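Local atomic coordinates of hydrolase, haloacid dehalogenase-like family (Porphyromonas gingivalis, PDB entry 2I6X), a protein that is a predicted hydrolase of the haloacid dehalogenase (HAD) superfamily, probably hydrolysing a substrate that has not been identified. Residues 62-65 with 66-70; 89-92 with 93-96; 139-143 with 144-148; 163-167 with 168-172. All blocks are in the same frame, centred on the assembly; numbering follows the deposited sequence.

Contact 1. Residues 62-65 with 66-70; sequences FRTE and LSRYI
The flat guanidinium of Arg-68 meets Glu-65 at its edge: OE1 of Glu-65 lies near the guanidinium plane, while the methyl CG2 of Thr-64 comes in obliquely on NH2. This is an i to i+3 salt bridge on the surface of helix 59-70. NH2 of Arg-68 stands 2.7 Å from OE1 of Glu-65, with an N-H...O angle of 156°. The bond uses the syn side of OE1, somewhat out of the carboxylate plane, and the two planes are 32° apart. NE of Arg-68 adds weak bonds to both carboxylate oxygens, so the pairing is lopsided and rests mainly on NH2. The Glu-65 chain folds at chi2 and the Arg-68 chain bends at chi3, which lets both ends lie alongside each other and point the same way.

Around the helix from this pair, the ring of Phe-62 meets the Leu-66 side chain obliquely, CZ of Phe-62 being 3.8 Å from CD1 of Leu-66. The two run side by side into the protein, where Phe-49 packs edge-to-face on Phe-62, and Met-39 and Leu-74 touch Leu-66.

The backbone follows the regular alpha-helical i to i+4 pattern, from Leu-66 N to Phe-62 O through Tyr-69 N to Glu-65 O. Ser-67 keeps to this pattern and adds to it: its OG, which also bonds Leu-74 N, shares a carbonyl with its N. The two reach Arg-63 O from opposite faces of the carbonyl plane, at 2.8 Å for Ser-67 N and 2.9 Å for Ser-67 OG, the hydroxyl standing 35° out of that plane.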
loop_
_atom_site.group_PDB
_atom_site.type_symbol
_atom_site.label_atom_id
_atom_site.label_comp_id
_atom_site.label_asym_id
_atom_site.label_seq_id
_atom_site.Cartn_x
_atom_site.Cartn_y
_atom_site.Cartn_z
ATOM N N PHE A 62 2.928 13.945 -13.057
ATOM C CA PHE A 62 3.973 12.918 -13.054
ATOM C C PHE A 62 4.249 12.358 -14.454
ATOM O O PHE A 62 5.404 12.128 -14.835
ATOM C CB PHE A 62 3.584 11.802 -12.077
ATOM C CG PHE A 62 4.278 10.484 -12.319
ATOM C CD1 PHE A 62 5.522 10.212 -11.727
ATOM C CD2 PHE A 62 3.655 9.484 -13.100
ATOM C CE1 PHE A 62 6.164 8.964 -11.921
ATOM C CE2 PHE A 62 4.283 8.222 -13.322
ATOM C CZ PHE A 62 5.535 7.951 -12.717
ATOM N N ARG A 63 3.190 12.155 -15.223
ATOM C CA ARG A 63 3.327 11.583 -16.537
ATOM C C ARG A 63 3.928 12.586 -17.523
ATOM O O ARG A 63 4.763 12.226 -18.360
ATOM C CB ARG A 63 1.970 11.067 -17.010
ATOM C CG ARG A 63 2.031 10.191 -18.233
ATOM C CD ARG A 63 0.733 9.430 -18.438
ATOM N NE ARG A 63 -0.425 10.083 -17.824
ATOM C CZ ARG A 63 -1.153 11.027 -18.407
ATOM N NH1 ARG A 63 -0.823 11.443 -19.621
ATOM N NH2 ARG A 63 -2.185 11.574 -17.764
ATOM N N THR A 64 3.508 13.843 -17.403
ATOM C CA THR A 64 4.079 14.929 -18.166
ATOM C C THR A 64 5.585 14.993 -17.915
ATOM O O THR A 64 6.380 15.040 -18.861
ATOM C CB THR A 64 3.415 16.284 -17.801
ATOM O OG1 THR A 64 2.015 16.223 -18.097
ATOM C CG2 THR A 64 4.038 17.450 -18.604
ATOM N N GLU A 65 5.982 14.992 -16.643
ATOM C CA GLU A 65 7.404 15.044 -16.316
ATOM C C GLU A 65 8.164 13.792 -16.746
ATOM O O GLU A 65 9.311 13.893 -17.175
ATOM C CB GLU A 65 7.636 15.347 -14.827
ATOM C CG GLU A 65 7.127 16.696 -14.391
ATOM C CD GLU A 65 7.634 17.796 -15.287
ATOM O OE1 GLU A 65 6.867 18.251 -16.172
ATOM O OE2 GLU A 65 8.812 18.184 -15.126
ATOM N N LEU A 66 7.524 12.633 -16.639
ATOM C CA LEU A 66 8.148 11.360 -17.017
ATOM C C LEU A 66 8.377 11.307 -18.526
ATOM O O LEU A 66 9.413 10.824 -18.982
ATOM C CB LEU A 66 7.278 10.162 -16.599
ATOM C CG LEU A 66 7.892 8.873 -16.015
ATOM C CD1 LEU A 66 6.983 7.669 -16.272
ATOM C CD2 LEU A 66 9.312 8.545 -16.458
ATOM N N SER A 67 7.381 11.773 -19.278
ATOM C CA SER A 67 7.478 11.951 -20.728
ATOM C C SER A 67 8.676 12.848 -21.091
ATOM O O SER A 67 9.511 12.467 -21.914
ATOM C CB SER A 67 6.193 12.561 -21.271
ATOM O OG SER A 67 5.115 11.659 -21.141
ATOM N N ARG A 68 8.760 14.020 -20.463
ATOM C CA ARG A 68 9.889 14.931 -20.651
ATOM C C ARG A 68 11.198 14.196 -20.355
ATOM O O ARG A 68 12.149 14.296 -21.106
ATOM C CB ARG A 68 9.726 16.161 -19.749
ATOM C CG ARG A 68 10.725 17.335 -19.975
ATOM C CD ARG A 68 10.552 18.464 -18.897
ATOM N NE ARG A 68 9.140 18.572 -18.480
ATOM C CZ ARG A 68 8.195 19.259 -19.136
ATOM N NH1 ARG A 68 8.499 19.947 -20.236
ATOM N NH2 ARG A 68 6.941 19.268 -18.690
ATOM N N TYR A 69 11.207 13.416 -19.278
ATOM C CA TYR A 69 12.396 12.689 -18.818
ATOM C C TYR A 69 12.932 11.652 -19.823
ATOM O O TYR A 69 14.135 11.499 -19.998
ATOM C CB TYR A 69 12.083 12.059 -17.451
ATOM C CG TYR A 69 13.207 11.379 -16.703
ATOM C CD1 TYR A 69 13.882 12.040 -15.673
ATOM C CD2 TYR A 69 13.550 10.048 -16.971
ATOM C CE1 TYR A 69 14.898 11.405 -14.955
ATOM C CE2 TYR A 69 14.565 9.404 -16.260
ATOM C CZ TYR A 69 15.223 10.077 -15.251
ATOM O OH TYR A 69 16.233 9.439 -14.543
ATOM N N ILE A 70 12.042 10.942 -20.490
ATOM C CA ILE A 70 12.493 9.925 -21.439
ATOM C C ILE A 70 12.511 10.415 -22.901
ATOM O O ILE A 70 13.020 9.725 -23.789
ATOM C CB ILE A 70 11.728 8.583 -21.259
ATOM C CG1 ILE A 70 10.283 8.691 -21.762
ATOM C CG2 ILE A 70 11.777 8.137 -19.767
ATOM C CD1 ILE A 70 9.555 7.340 -21.835
#

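Contact 2. Residues 89-92 with 93-96; sequences EISA and EKFD
The Ser-91 hydroxyl meets the backbone N-H of Lys-94 here, where strand 87-90 gives way to helix 92-101. Ser-91 is the N-cap: its OG accepts from Lys-94 N at 3.4 Å, a weak bond but a fairly straight one at 158°. With OG turned away from its own backbone N (chi1 -164°), the hydroxyl comes round to the first turn of the helix, whose early N-H groups have no preceding carbonyl to bond.

The backbone bonds start directly behind the cap. Phe-95 N donates to Ser-91 O at 3.1 Å, and Asp-96 N to Ala-92 O at 2.9 Å. The latter carbonyl has a second partner, a water that donates to Ala-92 O and reaches on, by a weak bond, to OD1 of Asp-96.

Van der Waals contacts lie on two flanks. The extended chain of Lys-94 runs past the serine, its CG 3.3 Å from OG of Ser-91, and carries NZ on to the carbonyls of Glu-197 and Val-15, so the aliphatic part packs against the cap while the ammonium is held elsewhere. On the other flank is the apolar pair, CG2 of Ile-90 approaching CE2 of Phe-95 obliquely at 4.1 Å; the Ser-91 carbonyl oxygen sits at the edge of the Phe-95 ring, 3.2 Å from CD2. Phe-126 and Phe-136 meet this ring from outside, and Leu-127 touches both Ile-90 and Phe-95.

The arrangement is that of a serine N-cap at a strand-to-helix junction, here connecting the two-stranded antiparallel sheet to helix 92-101.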
loop_
_atom_site.group_PDB
_atom_site.type_symbol
_atom_site.label_atom_id
_atom_site.label_comp_id
_atom_site.label_asym_id
_atom_site.label_seq_id
_atom_site.Cartn_x
_atom_site.Cartn_y
_atom_site.Cartn_z
ATOM N N GLU A 89 -0.146 -11.058 -7.240
ATOM C CA GLU A 89 -1.352 -11.699 -6.727
ATOM C C GLU A 89 -2.133 -10.854 -5.731
ATOM O O GLU A 89 -1.606 -10.455 -4.689
ATOM C CB GLU A 89 -1.077 -13.067 -6.087
ATOM C CG GLU A 89 -2.373 -13.612 -5.447
ATOM C CD GLU A 89 -2.301 -15.030 -4.891
ATOM O OE1 GLU A 89 -1.316 -15.364 -4.188
ATOM O OE2 GLU A 89 -3.268 -15.797 -5.132
ATOM N N ILE A 90 -3.398 -10.616 -6.045
ATOM C CA ILE A 90 -4.323 -10.020 -5.110
ATOM C C ILE A 90 -4.933 -11.164 -4.285
ATOM O O ILE A 90 -5.751 -11.955 -4.788
ATOM C CB ILE A 90 -5.357 -9.159 -5.862
ATOM C CG1 ILE A 90 -4.612 -8.081 -6.691
ATOM C CG2 ILE A 90 -6.362 -8.562 -4.893
ATOM C CD1 ILE A 90 -5.397 -7.424 -7.839
ATOM N N SER A 91 -4.487 -11.283 -3.029
ATOM C CA SER A 91 -4.861 -12.418 -2.172
ATOM C C SER A 91 -6.334 -12.416 -1.770
ATOM O O SER A 91 -6.733 -11.743 -0.824
ATOM C CB SER A 91 -3.989 -12.493 -0.915
ATOM O OG SER A 91 -4.135 -13.779 -0.316
ATOM N N ALA A 92 -7.135 -13.154 -2.519
ATOM C CA ALA A 92 -8.529 -13.377 -2.171
ATOM C C ALA A 92 -8.690 -13.894 -0.726
ATOM O O ALA A 92 -9.555 -13.405 0.002
ATOM C CB ALA A 92 -9.191 -14.365 -3.176
ATOM N N GLU A 93 -7.869 -14.872 -0.319
ATOM C CA GLU A 93 -8.006 -15.460 1.010
ATOM C C GLU A 93 -7.681 -14.500 2.154
ATOM O O GLU A 93 -8.349 -14.536 3.177
ATOM C CB GLU A 93 -7.304 -16.818 1.142
ATOM C CG GLU A 93 -5.799 -16.844 1.447
ATOM C CD GLU A 93 -5.279 -18.299 1.591
ATOM O OE1 GLU A 93 -5.551 -18.949 2.644
ATOM O OE2 GLU A 93 -4.612 -18.803 0.638
ATOM N N LYS A 94 -6.687 -13.632 1.966
ATOM C CA LYS A 94 -6.366 -12.633 2.977
ATOM C C LYS A 94 -7.458 -11.578 3.074
ATOM O O LYS A 94 -7.757 -11.106 4.164
ATOM C CB LYS A 94 -4.998 -12.009 2.747
ATOM C CG LYS A 94 -3.850 -13.004 2.886
ATOM C CD LYS A 94 -2.541 -12.314 2.551
ATOM C CE LYS A 94 -1.352 -13.260 2.478
ATOM N NZ LYS A 94 -0.118 -12.491 2.110
ATOM N N PHE A 95 -8.094 -11.240 1.949
ATOM C CA PHE A 95 -9.252 -10.340 2.020
ATOM C C PHE A 95 -10.454 -10.987 2.712
ATOM O O PHE A 95 -11.135 -10.338 3.504
ATOM C CB PHE A 95 -9.620 -9.778 0.647
ATOM C CG PHE A 95 -8.794 -8.605 0.257
ATOM C CD1 PHE A 95 -9.055 -7.340 0.800
ATOM C CD2 PHE A 95 -7.719 -8.755 -0.614
ATOM C CE1 PHE A 95 -8.271 -6.213 0.441
ATOM C CE2 PHE A 95 -6.922 -7.647 -0.965
ATOM C CZ PHE A 95 -7.210 -6.372 -0.440
ATOM N N ASP A 96 -10.698 -12.262 2.414
ATOM C CA ASP A 96 -11.706 -13.029 3.128
ATOM C C ASP A 96 -11.461 -13.032 4.639
ATOM O O ASP A 96 -12.395 -12.828 5.412
ATOM C CB ASP A 96 -11.781 -14.474 2.596
ATOM C CG ASP A 96 -12.599 -14.579 1.324
ATOM O OD1 ASP A 96 -13.317 -13.605 0.988
ATOM O OD2 ASP A 96 -12.542 -15.630 0.656
HETATM O O HOH W 1 -11.848 -12.526 -1.070
#

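Contact 3. Residues 139-143 with 144-148; sequences KVYAS and CQMGK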
loop_
_atom_site.group_PDB
_atom_site.type_symbol
_atom_site.label_atom_id
_atom_site.label_comp_id
_atom_site.label_asym_id
_atom_site.label_seq_id
_atom_site.Cartn_x
_atom_site.Cartn_y
_atom_site.Cartn_z
ATOM N N LYS A 139 -11.415 2.690 7.557
ATOM C CA LYS A 139 -10.845 3.734 6.710
ATOM C C LYS A 139 -9.529 3.346 6.019
ATOM O O LYS A 139 -8.704 2.619 6.570
ATOM C CB LYS A 139 -10.674 5.045 7.485
ATOM C CG LYS A 139 -10.393 6.241 6.591
ATOM C CD LYS A 139 -11.023 7.503 7.155
ATOM C CE LYS A 139 -10.741 8.706 6.285
ATOM N NZ LYS A 139 -11.162 9.998 6.980
ATOM N N VAL A 140 -9.373 3.871 4.805
ATOM C CA VAL A 140 -8.172 3.764 3.996
ATOM C C VAL A 140 -7.326 5.045 4.084
ATOM O O VAL A 140 -7.795 6.160 3.807
ATOM C CB VAL A 140 -8.544 3.417 2.529
ATOM C CG1 VAL A 140 -7.326 3.470 1.616
ATOM C CG2 VAL A 140 -9.187 2.020 2.486
ATOM N N TYR A 141 -6.081 4.854 4.507
ATOM C CA TYR A 141 -5.095 5.897 4.561
ATOM C C TYR A 141 -4.063 5.673 3.451
ATOM O O TYR A 141 -3.180 4.788 3.540
ATOM C CB TYR A 141 -4.475 5.993 5.976
ATOM C CG TYR A 141 -5.518 6.339 7.046
ATOM C CD1 TYR A 141 -5.983 7.658 7.213
ATOM C CD2 TYR A 141 -6.057 5.340 7.879
ATOM C CE1 TYR A 141 -6.954 7.960 8.177
ATOM C CE2 TYR A 141 -7.015 5.639 8.859
ATOM C CZ TYR A 141 -7.463 6.935 9.005
ATOM O OH TYR A 141 -8.429 7.198 9.970
ATOM N N ALA A 142 -4.179 6.492 2.406
ATOM C CA ALA A 142 -3.355 6.341 1.200
ATOM C C ALA A 142 -2.438 7.530 1.023
ATOM O O ALA A 142 -2.911 8.656 0.912
ATOM C CB ALA A 142 -4.243 6.192 -0.038
ATOM N N SER A 143 -1.134 7.265 0.967
ATOM C CA SER A 143 -0.119 8.305 0.844
ATOM C C SER A 143 -0.471 9.430 -0.140
ATOM O O SER A 143 -0.436 10.607 0.219
ATOM C CB SER A 143 1.230 7.676 0.486
ATOM O OG SER A 143 1.196 7.118 -0.806
ATOM N N CYS A 144 -0.844 9.073 -1.364
ATOM C CA CYS A 144 -1.143 10.079 -2.397
ATOM C C CYS A 144 -2.413 10.883 -2.122
ATOM O O CYS A 144 -2.574 11.976 -2.661
ATOM C CB CYS A 144 -1.184 9.458 -3.813
ATOM S SG CYS A 144 -2.355 8.074 -4.026
ATOM N N GLN A 145 -3.311 10.358 -1.292
ATOM C CA GLN A 145 -4.484 11.151 -0.914
ATOM C C GLN A 145 -4.151 12.128 0.221
ATOM O O GLN A 145 -4.860 13.086 0.440
ATOM C CB GLN A 145 -5.662 10.243 -0.533
ATOM C CG GLN A 145 -6.092 9.325 -1.667
ATOM C CD GLN A 145 -7.333 8.481 -1.364
ATOM O OE1 GLN A 145 -7.419 7.779 -0.342
ATOM N NE2 GLN A 145 -8.299 8.537 -2.276
HETATM N N MSE A 146 -3.061 11.879 0.939
HETATM C CA MSE A 146 -2.814 12.584 2.173
HETATM C C MSE A 146 -1.717 13.638 2.034
HETATM O O MSE A 146 -1.582 14.519 2.877
HETATM C CB MSE A 146 -2.478 11.576 3.266
HETATM C CG MSE A 146 -3.613 10.626 3.592
HETATM SE SE MSE A 146 -3.024 9.124 4.700
HETATM C CE MSE A 146 -3.167 9.998 6.458
ATOM N N GLY A 147 -0.956 13.550 0.948
ATOM C CA GLY A 147 0.244 14.341 0.791
ATOM C C GLY A 147 1.340 13.955 1.786
ATOM O O GLY A 147 2.158 14.797 2.139
ATOM N N LYS A 148 1.356 12.700 2.252
ATOM C CA LYS A 148 2.389 12.240 3.189
ATOM C C LYS A 148 2.710 10.784 2.861
ATOM O O LYS A 148 1.958 10.127 2.134
ATOM C CB LYS A 148 1.947 12.336 4.663
ATOM C CG LYS A 148 1.332 13.647 5.123
ATOM C CD LYS A 148 0.811 13.515 6.533
ATOM C CE LYS A 148 0.727 14.879 7.222
ATOM N NZ LYS A 148 -0.559 15.598 7.047
HETATM O O HOH W 2 -6.462 8.099 2.283
#
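Two first torsions near -60° bring Tyr-141 (chi1 -62°) and the selenomethionine Met-146 (chi1 -64°) together, each placing CG beside its own backbone N; a bend at chi3 of Met-146 then brings CE obliquely up to CD1. The selenium lies at the ring edge, 5.4 Å from the centroid of Tyr-141 and 82° off the ring normal, a Met-aromatic contact. SE of Met-146 also lies 3.7 Å from CB of Tyr-141, and CE of Met-146 lies 3.7 Å from the ring atom CD1 of Tyr-141.

Gln-145 reaches back toward the strand with an extended chain, its OE1 coming alongside CB of Ala-142. A water ties the amide to the strand: it donates to OE1 of Gln-145 and to Val-140 O, and accepts from Ala-142 N, at 2.8 Å from Gln-145 OE1.

Ala-142 occupies the N-cap position. Its carbonyl takes Gln-145 N at 2.8 Å, the donor standing above the carbonyl plane, and a weak bond from Met-146 N. Ser-143 O accepts from Met-146 N at 3.0 Å and, weakly, from Gly-147 N and Lys-148 N. The two stronger bonds are i to i+3; at Gly-147, with positive phi, the helical conformation ends. Ser-143 OG bonds to Glu-53 O and Thr-113 N.

This strand-to-helix turn lies at the edge of the Rossmann-like HAD sheet, where outermost strand 139-142 pairs with strand 106-111. Helix 153-163 packs on Tyr-141 and supplies Asp-162 to its hydroxyl and Glu-158 to the ammonium of Lys-148; helix 115-121 covers Ala-142 and Cys-144.

Contact 4. Residues 163-167 with 168-172; sequences SGMKP and EETLF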
loop_
_atom_site.group_PDB
_atom_site.type_symbol
_atom_site.label_atom_id
_atom_site.label_comp_id
_atom_site.label_asym_id
_atom_site.label_seq_id
_atom_site.Cartn_x
_atom_site.Cartn_y
_atom_site.Cartn_z
ATOM N N SER A 163 -8.536 8.478 13.214
ATOM C CA SER A 163 -9.206 7.239 13.627
ATOM C C SER A 163 -9.467 7.147 15.121
ATOM O O SER A 163 -10.372 6.425 15.547
ATOM C CB SER A 163 -8.361 6.018 13.228
ATOM O OG SER A 163 -7.184 6.001 14.032
ATOM N N GLY A 164 -8.644 7.831 15.908
ATOM C CA GLY A 164 -8.660 7.702 17.365
ATOM C C GLY A 164 -8.072 6.409 17.915
ATOM O O GLY A 164 -8.323 6.050 19.056
HETATM N N MSE A 165 -7.288 5.708 17.109
HETATM C CA MSE A 165 -6.622 4.492 17.561
HETATM C C MSE A 165 -5.489 4.795 18.541
HETATM O O MSE A 165 -4.670 5.699 18.319
HETATM C CB MSE A 165 -6.096 3.693 16.367
HETATM C CG MSE A 165 -4.961 4.374 15.611
HETATM SE SE MSE A 165 -4.348 3.332 14.074
HETATM C CE MSE A 165 -5.947 3.251 12.965
ATOM N N LYS A 166 -5.474 4.057 19.645
ATOM C CA LYS A 166 -4.324 4.028 20.552
ATOM C C LYS A 166 -3.272 3.069 19.975
ATOM O O LYS A 166 -3.583 1.900 19.683
ATOM C CB LYS A 166 -4.765 3.588 21.949
ATOM C CG LYS A 166 -5.821 4.493 22.552
ATOM C CD LYS A 166 -6.082 4.189 24.005
ATOM C CE LYS A 166 -7.415 4.766 24.434
ATOM N NZ LYS A 166 -7.666 4.586 25.899
ATOM N N PRO A 167 -2.041 3.565 19.749
ATOM C CA PRO A 167 -0.969 2.688 19.224
ATOM C C PRO A 167 -0.760 1.394 20.023
ATOM O O PRO A 167 -0.548 0.330 19.438
ATOM C CB PRO A 167 0.276 3.586 19.250
ATOM C CG PRO A 167 -0.278 4.979 19.161
ATOM C CD PRO A 167 -1.578 4.959 19.923
ATOM N N GLU A 168 -0.840 1.459 21.353
ATOM C CA GLU A 168 -0.628 0.248 22.126
ATOM C C GLU A 168 -1.794 -0.738 22.040
ATOM O O GLU A 168 -1.718 -1.843 22.565
ATOM C CB GLU A 168 -0.251 0.551 23.568
ATOM C CG GLU A 168 -1.398 1.036 24.435
ATOM C CD GLU A 168 -1.530 2.557 24.447
ATOM O OE1 GLU A 168 -1.969 3.070 25.517
ATOM O OE2 GLU A 168 -1.178 3.212 23.401
ATOM N N GLU A 169 -2.867 -0.347 21.371
ATOM C CA GLU A 169 -3.988 -1.252 21.167
ATOM C C GLU A 169 -4.093 -1.658 19.704
ATOM O O GLU A 169 -5.072 -2.266 19.288
ATOM C CB GLU A 169 -5.284 -0.592 21.613
ATOM C CG GLU A 169 -5.332 -0.256 23.098
ATOM C CD GLU A 169 -6.714 0.194 23.532
ATOM O OE1 GLU A 169 -7.520 0.584 22.653
ATOM O OE2 GLU A 169 -7.004 0.146 24.750
ATOM N N THR A 170 -3.079 -1.317 18.927
ATOM C CA THR A 170 -3.142 -1.481 17.483
ATOM C C THR A 170 -2.050 -2.414 16.983
ATOM O O THR A 170 -0.900 -2.280 17.382
ATOM C CB THR A 170 -3.042 -0.102 16.763
ATOM O OG1 THR A 170 -4.008 0.800 17.336
ATOM C CG2 THR A 170 -3.303 -0.250 15.298
ATOM N N LEU A 171 -2.419 -3.354 16.109
ATOM C CA LEU A 171 -1.441 -4.211 15.436
ATOM C C LEU A 171 -1.182 -3.695 14.020
ATOM O O LEU A 171 -2.119 -3.527 13.255
ATOM C CB LEU A 171 -1.924 -5.663 15.437
ATOM C CG LEU A 171 -1.109 -6.705 14.683
ATOM C CD1 LEU A 171 0.303 -6.826 15.270
ATOM C CD2 LEU A 171 -1.845 -8.052 14.725
ATOM N N PHE A 172 0.080 -3.413 13.690
ATOM C CA PHE A 172 0.474 -2.830 12.381
ATOM C C PHE A 172 1.206 -3.871 11.558
ATOM O O PHE A 172 2.225 -4.414 12.001
ATOM C CB PHE A 172 1.348 -1.578 12.596
ATOM C CG PHE A 172 1.897 -0.948 11.302
ATOM C CD1 PHE A 172 1.059 -0.237 10.435
ATOM C CD2 PHE A 172 3.256 -1.043 10.980
ATOM C CE1 PHE A 172 1.565 0.369 9.237
ATOM C CE2 PHE A 172 3.776 -0.452 9.818
ATOM C CZ PHE A 172 2.929 0.259 8.934
HETATM O O HOH W 3 -7.639 2.077 20.440
#
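A tight turn with a short 3-10 segment carries the chain from helix 153-163 into strand 170-173 of the parallel sheet, and the carbonyl of Lys-166 is at its heart. Two donors grip Lys-166 O: Glu-169 N at 2.9 Å and the hydroxyl OG1 of Thr-170 at 2.6 Å. They come from opposite faces of the carbonyl plane, the amide 56° and the hydroxyl 48° out of it. A further turn bond, from Thr-170 N to Pro-167 O, is 3.1 Å long.

Thr-170 is placed for this by its chi1 of -51°, which puts OG1 beside its own backbone N and CG2 anti to it; both branches touch the selenomethionine Met-165, OG1 at its CB and CG2 at its SE. The two side chains cross at about a right angle, with SE of Met-165 3.9 Å from CG2 of Thr-170. Asn-7 of the neighbouring strand donates to the same hydroxyl from outside.

On the outer side Lys-166 and Glu-169 run alongside each other, pointing the same way, with CB of Lys-166 4.1 Å from CG of Glu-169. A water joins them, accepting from Lys-166 N and donating to OE1 of Glu-169.

Upstream, OG of Ser-163 accepts from Met-165 N at 3.1 Å, an ST turn, and Gly-164 with positive phi follows the helix end. The whole is an alpha-to-beta connection of the Rossmann-like HAD fold.

Contacts 3 and 4 touch: Tyr-141 OH is 3.5 Å from Ser-163 CB, their centres about 17 Å apart. Both belong to the five-stranded parallel sheet, contact 3 at outermost strand 139-142 and contact 4 entering strand 170-173, with helix 153-163 between them along the chain. Contact 2 lies on the other side of the chain's centre from contact 3, about 9 Å away at the nearest atoms. Contact 1, on helix 59-70, lies farthest out, its centre about 39 Å from that of contact 4 and 34 Å from that of contact 2, yet its nearest atoms are about 10 Å from contact 3, whose Ser-143 bonds to Glu-53 O of helix 48-54, which packs against contact 1.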